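Local coordinates for protein putative acetyl/propionyl-CoA carboxylase, alpha subunit (Methylibium petroleiphilum, PDB 2O1Q) that is a putative acetylacetone dioxygenase of the cupin superfamily that binds zinc in the crystal and probably carries out metal-dependent oxidation, at residues Ala58-Val63 and Leu121-Pro126. Residues are numbered along the deposited sequence; the frame is centred on the assembly and turned at random.
Sequences AAHVHV and LTFVKP. With ZN (zinc ion), chain C.
Strands 60-62 and 121-124 run antiparallel, with Val61 and Thr122 forming a hydrogen-bonded pair in which Val61 N reaches Thr122 O at 2.8 Å and Thr122 N returns a bond to Val61 O. Val124 N extends the ladder to Ala59 O, and a water bridges that same oxygen to Val124 O. His60, His62, Leu121 and Phe123 share the metal-facing side of the sheet. Leu121 lies alongside both histidines and divides its methyls between them: CD2 sits over one face of the His62 ring, 3.5 Å from the centroid, while CD1 lies over a face of the His60 ring. The His60 side chain turns CG between its own backbone N and carbonyl carbon (chi1 66°), and its ND1 donates a nearly straight bond of 2.8 Å to Ala58 O in the ring plane. That bond fixes the rotation of the imidazole, leaving NE2 to bind zinc at 2.0 Å, and would probably make the ring a somewhat stronger ligand. Phe123 receives His60 CB over one face, 4.0 Å from the ring centroid, and its CD2 packs on Ala58 CB; the His60 and Phe123 rings meet obliquely, their planes at 50°. An alanine at Phe123 would probably open a gap beneath His60 CB and Ala58 CB and leave Phe26 without its stacking partner. On the other side of the sheet, Val61 CG2 meets Val124 CG1 at 4.2 Å, and Thr122 packs on Val133 of the second subunit. His62 NE2 binds zinc at 2.1 Å, and His102 supplies the third histidine of a zinc site carried on beta strands, as in cupins and consistent with the three-histidine metal centre of acetylacetone dioxygenase.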
# COMPACT_ATOMS: atom_id res chain seq x y z
N ALA A 58 20.26 3.13 -15.40
CA ALA A 58 19.83 4.25 -16.20
C ALA A 58 18.95 5.17 -15.38
O ALA A 58 18.28 4.76 -14.40
CB ALA A 58 19.09 3.78 -17.44
N ALA A 59 18.86 6.43 -15.84
CA ALA A 59 18.06 7.45 -15.12
C ALA A 59 16.62 7.04 -14.97
O ALA A 59 16.02 6.56 -15.92
CB ALA A 59 18.13 8.79 -15.85
N HIS A 60 16.08 7.23 -13.78
CA HIS A 60 14.75 6.78 -13.49
C HIS A 60 14.17 7.50 -12.30
O HIS A 60 14.89 8.16 -11.50
CB HIS A 60 14.70 5.26 -13.29
CG HIS A 60 15.44 4.79 -12.09
ND1 HIS A 60 16.77 4.44 -12.12
CD2 HIS A 60 15.02 4.58 -10.82
CE1 HIS A 60 17.13 4.04 -10.91
NE2 HIS A 60 16.10 4.14 -10.10
N VAL A 61 12.85 7.41 -12.20
CA VAL A 61 12.04 7.98 -11.11
C VAL A 61 11.20 6.88 -10.46
O VAL A 61 10.63 6.04 -11.16
CB VAL A 61 11.18 9.11 -11.60
CG1 VAL A 61 10.46 9.81 -10.42
CG2 VAL A 61 12.05 10.13 -12.35
N HIS A 62 11.23 6.86 -9.15
CA HIS A 62 10.37 5.97 -8.37
C HIS A 62 8.98 6.58 -8.22
O HIS A 62 8.83 7.66 -7.67
CB HIS A 62 10.94 5.71 -6.99
CG HIS A 62 12.22 4.93 -7.03
ND1 HIS A 62 12.28 3.63 -6.62
CD2 HIS A 62 13.44 5.23 -7.55
CE1 HIS A 62 13.52 3.18 -6.79
NE2 HIS A 62 14.21 4.10 -7.43
N VAL A 63 7.97 5.87 -8.68
CA VAL A 63 6.58 6.36 -8.58
C VAL A 63 6.00 6.04 -7.21
O VAL A 63 5.01 6.61 -6.83
CB VAL A 63 5.63 5.88 -9.72
CG1 VAL A 63 6.25 6.11 -11.10
CG2 VAL A 63 5.15 4.47 -9.50
N LEU A 121 9.24 1.79 -11.91
CA LEU A 121 10.23 2.82 -12.16
C LEU A 121 9.91 3.43 -13.52
O LEU A 121 9.69 2.68 -14.52
CB LEU A 121 11.65 2.26 -12.15
CG LEU A 121 12.06 1.48 -10.90
CD1 LEU A 121 13.52 1.02 -10.96
CD2 LEU A 121 11.74 2.28 -9.65
N THR A 122 9.95 4.76 -13.58
CA THR A 122 9.87 5.49 -14.85
C THR A 122 11.30 5.80 -15.29
O THR A 122 11.97 6.65 -14.71
CB THR A 122 9.04 6.75 -14.74
OG1 THR A 122 7.74 6.39 -14.24
CG2 THR A 122 8.93 7.43 -16.11
N PHE A 123 11.75 5.13 -16.34
CA PHE A 123 13.03 5.46 -16.92
C PHE A 123 12.83 6.66 -17.82
O PHE A 123 11.86 6.70 -18.59
CB PHE A 123 13.68 4.27 -17.67
CG PHE A 123 14.18 3.19 -16.73
CD1 PHE A 123 13.31 2.18 -16.31
CD2 PHE A 123 15.45 3.19 -16.27
CE1 PHE A 123 13.72 1.21 -15.39
CE2 PHE A 123 15.89 2.21 -15.35
CZ PHE A 123 15.00 1.21 -14.92
N VAL A 124 13.73 7.65 -17.67
CA VAL A 124 13.57 8.97 -18.27
C VAL A 124 14.75 9.38 -19.13
O VAL A 124 15.85 8.87 -19.00
CB VAL A 124 13.30 10.06 -17.19
CG1 VAL A 124 11.96 9.77 -16.50
CG2 VAL A 124 14.46 10.20 -16.20
N LYS A 125 14.43 10.26 -20.06
CA LYS A 125 15.41 10.96 -20.89
C LYS A 125 15.94 12.12 -20.08
O LYS A 125 15.36 12.47 -19.04
CB LYS A 125 14.71 11.49 -22.16
CG LYS A 125 14.25 10.41 -23.09
CD LYS A 125 13.54 10.98 -24.33
CE LYS A 125 12.41 10.06 -24.81
NZ LYS A 125 11.57 10.68 -25.87
N PRO A 126 17.07 12.72 -20.53
CA PRO A 126 17.62 13.88 -19.82
C PRO A 126 16.60 14.98 -19.52
O PRO A 126 16.62 15.54 -18.43
CB PRO A 126 18.72 14.37 -20.75
CG PRO A 126 19.18 13.13 -21.46
CD PRO A 126 17.92 12.31 -21.66
ZN ZN C . 16.17 4.01 -8.13
O HOH W 1 16.70 6.32 -18.59